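Local coordinates for hypothetical exported protein (Streptococcus pyogenes, PDB 3PSQ) that acts as a class B sortase in pilus assembly, probably cleaving its substrate and passing on the acyl group through a thioester intermediate, at residues N33-W39 with P50-E55; L71-V75 with M97-F103; R110-N116 with V171-E175; F115-F121 with K132-C138. All coordinates share one frame; numbering follows the deposited sequence.

Contact 1 (N33-W39 with P50-E55); sequences NSDVMAW and PIVQGE. With ZN (zinc ion), chain P.
Val36 and Val52 meet across an antiparallel beta hairpin, strands 36-41 and 48-53, whose open end carries a zinc site. The pairing illustrates how a beta bulge shifts the register: Met37 and Ala38 both face Ile51. Met37 N donates almost straight to Ile51 O (2.9 Å, N-H...O 171°), the Ala38 N bond to that same oxygen is weak, and Ile51 N returns a bond to Ala38 O at 2.7 Å. Before the bulge, Gln53 N donates to Asp35 O at 2.9 Å.

Side chains differ by face. On one, Val36 CG2 touches Val52 CG1 (3.8 Å), and Pro50 lies alongside Trp39, its CD set 3.9 Å from the centroid of the six-membered ring of Trp39, a CH-pi contact over the face. Ala38 and Ile51 point to the other, Ala38 CB 4.2 Å from Ile51 CB. Past the strands, Asp35 OD2 (2.0 Å) and Glu55 OE2 (2.1 Å) bind the zinc ion, as do Glu59 and a water; Glu55 OE1 approaches less closely. Tyr60 OH hydrogen-bonds Asp35 OD2 and probably steadies that carboxylate. Helix 22-32 covers the Val36, Trp39 and Pro50 face, while Met37 and Gln53 reach Leu77 of strand 76-77, which pairs with strand 48-53.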
# COMPACT_ATOMS: atom_id res chain seq x y z
N ASN A 33 -16.92 -0.63 -12.15
CA ASN A 33 -15.76 -1.44 -12.45
C ASN A 33 -15.60 -2.44 -11.32
O ASN A 33 -15.17 -2.10 -10.21
CB ASN A 33 -14.53 -0.50 -12.58
CG ASN A 33 -13.21 -1.24 -12.84
OD1 ASN A 33 -13.18 -2.44 -13.12
ND2 ASN A 33 -12.11 -0.53 -12.71
N SER A 34 -15.90 -3.70 -11.62
CA SER A 34 -15.76 -4.77 -10.63
C SER A 34 -14.32 -4.96 -10.11
O SER A 34 -14.13 -5.63 -9.08
CB SER A 34 -16.30 -6.08 -11.19
OG SER A 34 -15.51 -6.52 -12.29
N ASP A 35 -13.32 -4.37 -10.79
CA ASP A 35 -11.95 -4.32 -10.22
C ASP A 35 -11.83 -3.44 -8.96
O ASP A 35 -10.92 -3.62 -8.15
CB ASP A 35 -10.95 -3.78 -11.25
CG ASP A 35 -10.59 -4.79 -12.33
OD1 ASP A 35 -11.17 -5.89 -12.37
OD2 ASP A 35 -9.70 -4.47 -13.15
N VAL A 36 -12.71 -2.44 -8.81
CA VAL A 36 -12.73 -1.58 -7.62
C VAL A 36 -13.05 -2.43 -6.38
O VAL A 36 -14.02 -3.18 -6.38
CB VAL A 36 -13.72 -0.38 -7.78
CG1 VAL A 36 -13.80 0.44 -6.48
CG2 VAL A 36 -13.31 0.54 -9.00
N MET A 37 -12.23 -2.35 -5.33
CA MET A 37 -12.44 -3.28 -4.20
C MET A 37 -12.14 -2.72 -2.80
O MET A 37 -12.30 -3.42 -1.82
CB MET A 37 -11.69 -4.63 -4.40
CG MET A 37 -10.30 -4.50 -4.95
SD MET A 37 -9.11 -3.64 -3.92
CE MET A 37 -9.15 -4.62 -2.38
N ALA A 38 -11.66 -1.50 -2.71
CA ALA A 38 -11.42 -0.89 -1.40
C ALA A 38 -11.29 0.64 -1.48
O ALA A 38 -11.15 1.21 -2.55
CB ALA A 38 -10.20 -1.48 -0.74
N TRP A 39 -11.32 1.29 -0.32
CA TRP A 39 -11.03 2.70 -0.21
C TRP A 39 -9.92 2.84 0.78
O TRP A 39 -9.94 2.18 1.83
CB TRP A 39 -12.26 3.50 0.25
CG TRP A 39 -12.11 5.00 0.03
CD1 TRP A 39 -11.45 5.88 0.84
CD2 TRP A 39 -12.63 5.77 -1.06
NE1 TRP A 39 -11.51 7.16 0.30
CE2 TRP A 39 -12.24 7.11 -0.86
CE3 TRP A 39 -13.39 5.46 -2.20
CZ2 TRP A 39 -12.58 8.12 -1.75
CZ3 TRP A 39 -13.70 6.45 -3.09
CH2 TRP A 39 -13.30 7.77 -2.86
N PRO A 50 -10.18 5.51 -3.94
CA PRO A 50 -10.63 4.17 -4.27
C PRO A 50 -9.43 3.33 -4.76
O PRO A 50 -8.47 3.89 -5.31
CB PRO A 50 -11.63 4.41 -5.40
CG PRO A 50 -11.10 5.73 -6.10
CD PRO A 50 -10.55 6.52 -4.96
N ILE A 51 -9.48 2.02 -4.52
CA ILE A 51 -8.36 1.09 -4.84
C ILE A 51 -8.91 0.02 -5.76
O ILE A 51 -10.00 -0.48 -5.54
CB ILE A 51 -7.77 0.38 -3.59
CG1 ILE A 51 -7.27 1.41 -2.54
CG2 ILE A 51 -6.66 -0.59 -3.95
CD1 ILE A 51 -6.13 2.37 -2.98
N VAL A 52 -8.15 -0.31 -6.80
CA VAL A 52 -8.54 -1.40 -7.66
C VAL A 52 -7.61 -2.57 -7.47
O VAL A 52 -6.49 -2.42 -6.95
CB VAL A 52 -8.50 -1.02 -9.16
CG1 VAL A 52 -9.62 -0.05 -9.49
CG2 VAL A 52 -7.12 -0.47 -9.55
N GLN A 53 -8.06 -3.74 -7.92
CA GLN A 53 -7.16 -4.84 -8.13
C GLN A 53 -7.28 -5.30 -9.57
O GLN A 53 -8.39 -5.61 -10.04
CB GLN A 53 -7.46 -6.02 -7.21
CG GLN A 53 -6.54 -7.23 -7.49
CD GLN A 53 -6.89 -8.41 -6.60
OE1 GLN A 53 -7.95 -9.01 -6.75
NE2 GLN A 53 -6.00 -8.74 -5.67
N GLY A 54 -6.14 -5.37 -10.26
CA GLY A 54 -6.16 -5.87 -11.64
C GLY A 54 -5.94 -7.37 -11.73
O GLY A 54 -5.67 -8.02 -10.70
N GLU A 55 -6.02 -7.91 -12.95
CA GLU A 55 -5.77 -9.35 -13.20
C GLU A 55 -4.29 -9.63 -13.23
O GLU A 55 -3.87 -10.80 -13.16
CB GLU A 55 -6.43 -9.82 -14.49
CG GLU A 55 -7.99 -9.69 -14.48
CD GLU A 55 -8.47 -8.26 -14.77
OE1 GLU A 55 -8.44 -7.86 -15.94
OE2 GLU A 55 -8.91 -7.54 -13.83
ZN ZN P . -9.23 -5.67 -14.70
O HOH W 1 -10.95 -5.45 -15.79

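Contact 2 (L71-V75 with M97-F103); sequences LSGSV and MAGNVMF
Val75 presses its two methyl groups against the end of helix 96-102 and the residue after it, and its side chain shows how a branched residue can serve two neighbours at once. The bond to CB points toward the helix. From CB, one branch, CG1, lies anti to the backbone N (chi1 176°) and comes down near the tip of the Phe103 ring from the same side as CG2, 3.5 Å from Phe103 CZ. The other, CG2, sits over the middle of that ring in a CH-pi contact, 4.1 Å from the Phe103 centroid and 10° off its normal. Met102 runs past Val75 in the opposite direction, and Val75 CG2 also lies 4.0 Å from Met102 SD, though the Met102 side chain is modelled in two conformers and this part is less certain.

The helix follows strand 89-93 and the predicted catalytic His95 of the sortase fold, and Phe103 also packs on Ile92 of that strand and on Thr189 of strand 184-190, which ends at Cys190. From the helix, Asn100 ND2 hydrogen-bonds Asp192, a zinc ligand together with His96 and Cys190.

Toward the start of the helix the contact moves from side chains to the backbone of the loop. Ser72 O rests 3.4 Å from Ala98 CB and 3.6 Å from Met97 CB; it also lies near Ala98 N, but at an angle too poor for a hydrogen bond. Ser72 CB meets Val101 CG2 at 3.8 Å. Gly73 C lies against Ala98 CB (3.9 Å), and Ser74 turns from the helix, its OG hydrogen-bonded to Lys63 O.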
# COMPACT_ATOMS: atom_id res chain seq x y z
N LEU A 71 -3.69 8.75 -18.72
CA LEU A 71 -2.26 9.08 -18.74
C LEU A 71 -1.58 8.83 -17.40
O LEU A 71 -0.37 8.63 -17.34
CB LEU A 71 -1.98 10.53 -19.19
CG LEU A 71 -2.33 10.86 -20.66
CD1 LEU A 71 -2.66 12.29 -20.92
CD2 LEU A 71 -1.21 10.40 -21.62
N SER A 72 -2.33 8.82 -16.30
CA SER A 72 -1.61 8.58 -15.06
C SER A 72 -1.85 7.22 -14.43
O SER A 72 -1.04 6.81 -13.65
CB SER A 72 -1.79 9.71 -14.04
OG SER A 72 -3.08 10.28 -14.10
N GLY A 73 -2.94 6.55 -14.78
CA GLY A 73 -3.23 5.23 -14.22
C GLY A 73 -3.67 5.27 -12.75
O GLY A 73 -4.05 6.34 -12.27
N SER A 74 -3.62 4.14 -12.04
CA SER A 74 -4.26 4.05 -10.70
C SER A 74 -3.40 3.30 -9.69
O SER A 74 -2.53 2.52 -10.08
CB SER A 74 -5.61 3.33 -10.77
OG SER A 74 -6.48 3.84 -11.76
N VAL A 75 -3.66 3.53 -8.41
CA VAL A 75 -3.11 2.73 -7.34
C VAL A 75 -3.89 1.42 -7.19
O VAL A 75 -5.11 1.41 -7.28
CB VAL A 75 -3.14 3.50 -6.00
CG1 VAL A 75 -2.63 2.57 -4.90
CG2 VAL A 75 -2.26 4.79 -6.12
N MET A 97 3.87 6.95 -12.83
CA MET A 97 2.97 8.10 -12.97
C MET A 97 1.96 8.22 -11.81
O MET A 97 1.90 9.29 -11.17
CB MET A 97 2.25 8.15 -14.33
CG MET A 97 3.17 8.44 -15.54
SD MET A 97 4.01 10.07 -15.49
CE MET A 97 2.74 11.08 -14.64
N ALA A 98 1.16 7.17 -11.58
CA ALA A 98 0.21 7.16 -10.48
C ALA A 98 0.87 7.41 -9.12
O ALA A 98 0.25 7.97 -8.22
CB ALA A 98 -0.58 5.87 -10.44
N GLY A 99 2.12 6.99 -8.96
CA GLY A 99 2.80 7.18 -7.71
C GLY A 99 3.10 8.66 -7.51
O GLY A 99 2.84 9.21 -6.43
N ASN A 100 3.70 9.29 -8.54
CA ASN A 100 3.91 10.73 -8.53
C ASN A 100 2.60 11.50 -8.38
O ASN A 100 2.55 12.47 -7.65
CB ASN A 100 4.65 11.19 -9.80
CG ASN A 100 6.17 11.11 -9.66
OD1 ASN A 100 6.81 12.05 -9.22
ND2 ASN A 100 6.76 9.97 -10.04
N VAL A 101 1.53 11.08 -9.04
CA VAL A 101 0.26 11.79 -8.93
C VAL A 101 -0.49 11.59 -7.58
O VAL A 101 -1.01 12.56 -7.00
CB VAL A 101 -0.66 11.48 -10.13
CG1 VAL A 101 -2.02 12.20 -9.98
CG2 VAL A 101 0.05 11.89 -11.48
N MET A 102 -0.50 10.34 -7.07
CA MET A 102 -1.35 10.01 -5.93
C MET A 102 -0.62 9.74 -4.61
O MET A 102 -1.15 10.04 -3.54
CB MET A 102 -2.29 8.86 -6.29
CG MET A 102 -3.15 9.17 -7.51
SD MET A 102 -3.97 7.71 -8.21
CE MET A 102 -5.19 7.40 -6.93
N PHE A 103 0.59 9.20 -4.70
CA PHE A 103 1.41 8.83 -3.55
C PHE A 103 2.61 9.75 -3.40
O PHE A 103 3.64 9.32 -2.91
CB PHE A 103 1.93 7.37 -3.70
CG PHE A 103 0.95 6.26 -3.24
CD1 PHE A 103 -0.23 6.55 -2.60
CD2 PHE A 103 1.28 4.90 -3.42
CE1 PHE A 103 -1.11 5.50 -2.14
CE2 PHE A 103 0.41 3.86 -3.01
CZ PHE A 103 -0.78 4.17 -2.36

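Contact 3 (R110-N116 with V171-E175); sequences RKKSFFN and VQYRE. With EDO (1,2-ethanediol), chain C; EDO (1,2-ethanediol), chain D.
The Phe115 ring is sandwiched between an aliphatic carbon and a charged group. Gln172 CB lies over the centre of one face, 3.5 Å from the Phe115 centroid, in a CH-pi contact; on the opposite face the guanidinium of Arg174 lies nearly flat, centres 4.2 Å apart and planes at 17°. A first torsion of -176° on Phe115, CG opposite the backbone N, extends the ring from helix 112-117 into this slot.

Each flanking residue also bonds a main-chain oxygen of 110-116. Arg174 NH1 donates to Phe115 O (2.8 Å), that oxygen lying in the guanidinium plane, while Arg174 NH2 bonds Ile135 O of strand 130-142. Gln172, bent at chi2, sends NE2 to Arg110 O just before the helix at 2.7 Å, a nearly straight bond (N-H...O 175°). Beside it, Val171 CG2 covers a face of the Arg110 guanidinium, which forms a salt bridge with Glu191. Val171 and Gln172 both face Cys138 in a classic beta bulge.

As an example of arginine used twice over, Arg174 offers its face to an aromatic ring and its N-H edge to carbonyls; its positive charge probably gains from both the ring's pi cloud and the carbonyl near the helix's C-terminal end.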
# COMPACT_ATOMS: atom_id res chain seq x y z
N ARG A 110 9.57 9.56 5.86
CA ARG A 110 11.01 9.53 6.11
C ARG A 110 11.37 10.49 7.23
O ARG A 110 12.42 10.34 7.86
CB ARG A 110 11.79 9.90 4.84
CG ARG A 110 11.57 8.96 3.63
CD ARG A 110 12.21 9.49 2.32
NE ARG A 110 13.65 9.33 2.42
CZ ARG A 110 14.33 8.28 1.96
NH1 ARG A 110 13.70 7.31 1.29
NH2 ARG A 110 15.64 8.20 2.15
N LYS A 111 10.53 11.50 7.45
CA LYS A 111 10.81 12.54 8.43
C LYS A 111 10.38 12.10 9.83
O LYS A 111 9.22 11.70 10.05
CB LYS A 111 10.10 13.85 8.07
CG LYS A 111 10.50 14.49 6.74
CD LYS A 111 9.38 15.50 6.32
CE LYS A 111 9.70 16.37 5.08
NZ LYS A 111 9.09 17.77 5.23
N LYS A 112 11.32 12.17 10.78
CA LYS A 112 11.05 11.75 12.17
C LYS A 112 9.76 12.33 12.75
O LYS A 112 8.87 11.60 13.16
CB LYS A 112 12.23 12.08 13.11
CG LYS A 112 12.09 11.45 14.51
CD LYS A 112 13.30 11.78 15.40
CE LYS A 112 13.17 11.13 16.80
NZ LYS A 112 14.12 11.70 17.83
N SER A 113 9.66 13.65 12.75
CA SER A 113 8.48 14.31 13.30
C SER A 113 7.19 13.87 12.60
O SER A 113 6.16 13.62 13.26
CB SER A 113 8.64 15.84 13.24
OG SER A 113 7.39 16.49 13.43
N PHE A 114 7.22 13.78 11.27
CA PHE A 114 6.04 13.32 10.51
C PHE A 114 5.68 11.86 10.84
O PHE A 114 4.53 11.53 11.05
CB PHE A 114 6.25 13.50 8.99
CG PHE A 114 4.99 13.29 8.17
CD1 PHE A 114 4.19 14.37 7.81
CD2 PHE A 114 4.59 12.00 7.79
CE1 PHE A 114 3.04 14.18 7.09
CE2 PHE A 114 3.42 11.81 7.06
CZ PHE A 114 2.64 12.90 6.72
N PHE A 115 6.68 11.00 10.86
CA PHE A 115 6.50 9.60 11.22
C PHE A 115 5.98 9.38 12.63
O PHE A 115 5.15 8.51 12.85
CB PHE A 115 7.83 8.89 11.08
CG PHE A 115 7.74 7.41 11.32
CD1 PHE A 115 7.31 6.54 10.30
CD2 PHE A 115 8.09 6.88 12.57
CE1 PHE A 115 7.22 5.17 10.52
CE2 PHE A 115 7.99 5.51 12.80
CZ PHE A 115 7.56 4.64 11.77
N ASN A 116 6.47 10.16 13.60
CA ASN A 116 5.91 10.08 14.96
C ASN A 116 4.50 10.67 15.07
O ASN A 116 3.74 10.31 15.95
CB ASN A 116 6.82 10.74 16.00
CG ASN A 116 8.16 10.02 16.16
OD1 ASN A 116 8.34 8.87 15.74
ND2 ASN A 116 9.12 10.71 16.77
N VAL A 171 14.12 3.73 7.23
CA VAL A 171 14.58 5.08 7.57
C VAL A 171 13.89 5.51 8.87
O VAL A 171 14.47 6.26 9.65
CB VAL A 171 14.24 6.08 6.42
CG1 VAL A 171 14.58 7.51 6.83
CG2 VAL A 171 14.98 5.71 5.15
N GLN A 172 12.64 5.08 9.08
CA GLN A 172 11.99 5.18 10.37
C GLN A 172 11.37 3.82 10.78
O GLN A 172 10.91 3.06 9.92
CB GLN A 172 10.91 6.27 10.36
CG GLN A 172 11.37 7.62 9.88
CD GLN A 172 12.37 8.28 10.80
OE1 GLN A 172 12.57 7.85 11.94
NE2 GLN A 172 13.01 9.34 10.32
N TYR A 173 11.38 3.52 12.07
CA TYR A 173 10.86 2.24 12.59
C TYR A 173 10.36 2.38 14.03
O TYR A 173 10.86 3.22 14.80
CB TYR A 173 11.98 1.21 12.55
CG TYR A 173 11.56 -0.22 12.79
CD1 TYR A 173 11.06 -1.01 11.77
CD2 TYR A 173 11.68 -0.80 14.06
CE1 TYR A 173 10.67 -2.32 11.98
CE2 TYR A 173 11.31 -2.14 14.28
CZ TYR A 173 10.81 -2.88 13.23
OH TYR A 173 10.44 -4.19 13.41
N ARG A 174 9.34 1.60 14.39
CA ARG A 174 8.90 1.52 15.78
C ARG A 174 8.53 0.08 16.09
O ARG A 174 7.97 -0.61 15.24
CB ARG A 174 7.73 2.48 16.05
CG ARG A 174 6.42 2.11 15.37
CD ARG A 174 5.26 2.98 15.83
NE ARG A 174 5.59 4.40 15.74
CZ ARG A 174 5.18 5.22 14.78
NH1 ARG A 174 5.55 6.49 14.79
NH2 ARG A 174 4.39 4.76 13.81
N GLU A 175 8.86 -0.38 17.30
CA GLU A 175 8.47 -1.71 17.79
C GLU A 175 7.02 -1.71 18.23
O GLU A 175 6.67 -0.98 19.16
CB GLU A 175 9.29 -2.08 19.02
CG GLU A 175 10.81 -2.05 18.85
CD GLU A 175 11.33 -3.23 18.02
OE1 GLU A 175 10.72 -4.33 18.08
OE2 GLU A 175 12.37 -3.05 17.32
C1 EDO C . 14.07 14.40 10.89
O1 EDO C . 14.03 13.21 10.09
C2 EDO C . 12.86 15.31 10.61
O2 EDO C . 11.93 15.23 11.71
C1 EDO D . 6.12 -5.30 14.32
O1 EDO D . 6.41 -6.03 15.50
C2 EDO D . 7.13 -4.18 14.20
O2 EDO D . 6.76 -3.17 15.14
O HOH W 2 10.03 6.21 16.06

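Contact 4 (F115-F121 with K132-C138); sequences FNKHKEF and KINIFAC. With ZN (zinc ion), chain K.
Phe121 and Ile133 face each other as an antiparallel hydrogen-bonded pair, and the contact separates readily into backbone, apolar and polar parts. In the backbone, Phe121 N donates to Ile133 O at 3.1 Å and Ile133 N to Phe121 O at 2.7 Å, the latter approaching almost head-on to the carbonyl. Ile135 N then binds Lys119 O (2.8 Å), carrying the pairing one step beyond strand 120-125. Between these bonds Glu120 and Asn134 form a non-hydrogen-bonded pair, where Glu120 CA makes a C-H...O contact with Ile133 O at 3.1 Å.

Among the apolar groups the Phe121 ring does most of the work. Its chi1 of 64° places CG between the backbone N and the carbonyl carbon, folding the ring over its partner: Ile133 CB stands over the centre of the face and Ile133 CG2 lies 3.5 Å from Phe121 CZ. At the ring's edge Ile135 CG1 comes within 3.8 Å of Phe121 CD2, the two side chains crossing near a right angle. The hairpin formed by strands 120-125 and 130-142 belongs to the curled sheet of the sortase fold, and Phe121 reaches across its interior to Val185 and Leu187 of strand 184-190. Phe115 turns the edge at CZ toward Phe136 O (3.6 Å).

Polar groups lie at the margins. Glu120 OE1 and Lys132 NZ have opposite charges but stand beyond salt-bridge range, and Asn134 ND2 bonds Glu206. Where the helix ends, His118 NE2 binds a zinc ion at 2.1 Å, together with three waters.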
# COMPACT_ATOMS: atom_id res chain seq x y z
N PHE A 115 6.68 11.00 10.86
CA PHE A 115 6.50 9.60 11.22
C PHE A 115 5.98 9.38 12.63
O PHE A 115 5.15 8.51 12.85
CB PHE A 115 7.83 8.89 11.08
CG PHE A 115 7.74 7.41 11.32
CD1 PHE A 115 7.31 6.54 10.30
CD2 PHE A 115 8.09 6.88 12.57
CE1 PHE A 115 7.22 5.17 10.52
CE2 PHE A 115 7.99 5.51 12.80
CZ PHE A 115 7.56 4.64 11.77
N ASN A 116 6.47 10.16 13.60
CA ASN A 116 5.91 10.08 14.96
C ASN A 116 4.50 10.67 15.07
O ASN A 116 3.74 10.31 15.95
CB ASN A 116 6.82 10.74 16.00
CG ASN A 116 8.16 10.02 16.16
OD1 ASN A 116 8.34 8.87 15.74
ND2 ASN A 116 9.12 10.71 16.77
N LYS A 117 4.12 11.59 14.18
CA LYS A 117 2.80 12.22 14.32
C LYS A 117 1.66 11.43 13.69
O LYS A 117 0.53 11.40 14.21
CB LYS A 117 2.81 13.66 13.80
CG LYS A 117 1.61 14.47 14.36
CD LYS A 117 1.49 15.87 13.79
CE LYS A 117 0.10 16.48 14.11
NZ LYS A 117 -0.85 16.48 12.94
N HIS A 118 1.95 10.79 12.57
CA HIS A 118 0.93 10.09 11.77
C HIS A 118 1.25 8.62 11.76
O HIS A 118 2.29 8.20 11.23
CB HIS A 118 0.95 10.68 10.36
CG HIS A 118 0.72 12.16 10.34
ND1 HIS A 118 -0.51 12.72 10.60
CD2 HIS A 118 1.56 13.19 10.09
CE1 HIS A 118 -0.43 14.03 10.51
NE2 HIS A 118 0.81 14.34 10.18
N LYS A 119 0.38 7.83 12.38
CA LYS A 119 0.73 6.48 12.84
C LYS A 119 -0.23 5.42 12.34
O LYS A 119 -0.07 4.25 12.65
CB LYS A 119 0.73 6.45 14.37
CG LYS A 119 1.84 7.22 15.00
CD LYS A 119 1.46 7.56 16.43
CE LYS A 119 2.69 7.57 17.32
NZ LYS A 119 2.23 7.29 18.72
N GLU A 120 -1.25 5.83 11.60
CA GLU A 120 -2.21 4.87 11.14
C GLU A 120 -2.71 5.21 9.72
O GLU A 120 -2.64 6.35 9.26
CB GLU A 120 -3.38 4.82 12.12
CG GLU A 120 -3.96 6.20 12.36
CD GLU A 120 -5.04 6.21 13.41
OE1 GLU A 120 -4.68 6.33 14.61
OE2 GLU A 120 -6.24 6.13 13.03
N PHE A 121 -3.24 4.20 9.02
CA PHE A 121 -4.08 4.47 7.89
C PHE A 121 -5.17 3.46 7.94
O PHE A 121 -5.10 2.50 8.72
CB PHE A 121 -3.30 4.45 6.57
CG PHE A 121 -2.68 3.12 6.19
CD1 PHE A 121 -3.40 2.20 5.44
CD2 PHE A 121 -1.37 2.84 6.53
CE1 PHE A 121 -2.80 0.99 5.04
CE2 PHE A 121 -0.75 1.66 6.14
CZ PHE A 121 -1.47 0.72 5.39
N LYS A 132 -8.11 -0.84 10.40
CA LYS A 132 -7.23 0.19 10.86
C LYS A 132 -5.88 -0.46 10.81
O LYS A 132 -5.72 -1.62 11.21
CB LYS A 132 -7.58 0.61 12.29
CG LYS A 132 -6.66 1.64 12.89
CD LYS A 132 -7.20 2.08 14.26
CE LYS A 132 -6.04 2.41 15.22
NZ LYS A 132 -6.52 2.85 16.57
N ILE A 133 -4.92 0.26 10.28
CA ILE A 133 -3.60 -0.30 10.15
C ILE A 133 -2.67 0.57 10.96
O ILE A 133 -2.70 1.78 10.80
CB ILE A 133 -3.15 -0.31 8.66
CG1 ILE A 133 -4.03 -1.25 7.84
CG2 ILE A 133 -1.73 -0.70 8.53
CD1 ILE A 133 -5.31 -0.63 7.30
N ASN A 134 -1.84 -0.05 11.81
CA ASN A 134 -0.87 0.68 12.62
C ASN A 134 0.51 0.74 11.92
O ASN A 134 1.16 -0.30 11.75
CB ASN A 134 -0.70 -0.02 14.00
CG ASN A 134 -2.01 -0.15 14.78
OD1 ASN A 134 -2.66 0.85 15.09
ND2 ASN A 134 -2.40 -1.38 15.10
N ILE A 135 0.97 1.92 11.54
CA ILE A 135 2.22 2.07 10.79
C ILE A 135 3.44 1.80 11.67
O ILE A 135 3.53 2.35 12.78
CB ILE A 135 2.34 3.50 10.16
CG1 ILE A 135 1.11 3.80 9.28
CG2 ILE A 135 3.68 3.68 9.43
CD1 ILE A 135 1.01 5.25 8.81
N PHE A 136 4.39 1.00 11.21
CA PHE A 136 5.59 0.80 12.02
C PHE A 136 6.90 1.03 11.29
O PHE A 136 7.93 1.06 11.93
CB PHE A 136 5.60 -0.57 12.72
CG PHE A 136 5.68 -1.74 11.78
CD1 PHE A 136 6.91 -2.23 11.36
CD2 PHE A 136 4.53 -2.35 11.32
CE1 PHE A 136 6.98 -3.31 10.47
CE2 PHE A 136 4.59 -3.44 10.44
CZ PHE A 136 5.81 -3.92 10.03
N ALA A 137 6.89 1.19 9.97
CA ALA A 137 8.15 1.41 9.24
C ALA A 137 7.98 2.22 7.96
O ALA A 137 6.98 2.10 7.26
CB ALA A 137 8.83 0.08 8.92
N CYS A 138 8.99 3.04 7.67
CA CYS A 138 9.18 3.64 6.36
C CYS A 138 10.46 3.09 5.79
O CYS A 138 11.53 3.25 6.39
CB CYS A 138 9.32 5.15 6.51
SG CYS A 138 9.38 6.02 4.95
ZN ZN K . 0.38 16.37 9.91
O HOH W 3 2.51 16.49 10.02
O HOH W 4 0.20 16.91 7.38
O HOH W 5 -2.13 16.47 9.88

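In the fold
The four contacts illustrate how one curled mixed sheet is dressed by its connections. Contact 1, the first along the chain, and contact 4 are hairpins in that sheet, 23 Å apart at their centres on opposite sides of the chain's centre, yet strands 36-41 and 120-125 are neighbours. Contact 2 follows contact 1 and touches it where Val52 CG2 packs on Val75 O (3.6 Å). Contacts 3 and 4 share Phe115 and helix 112-117, their centres 8 Å apart, with contact 4 nested in the loop that contact 3 closes. Contacts 2 and 3, 24 Å apart, use helices 96-102 and 112-117, which follow each other in the chain; contacts 1, 3 and 4 reach the same sheet.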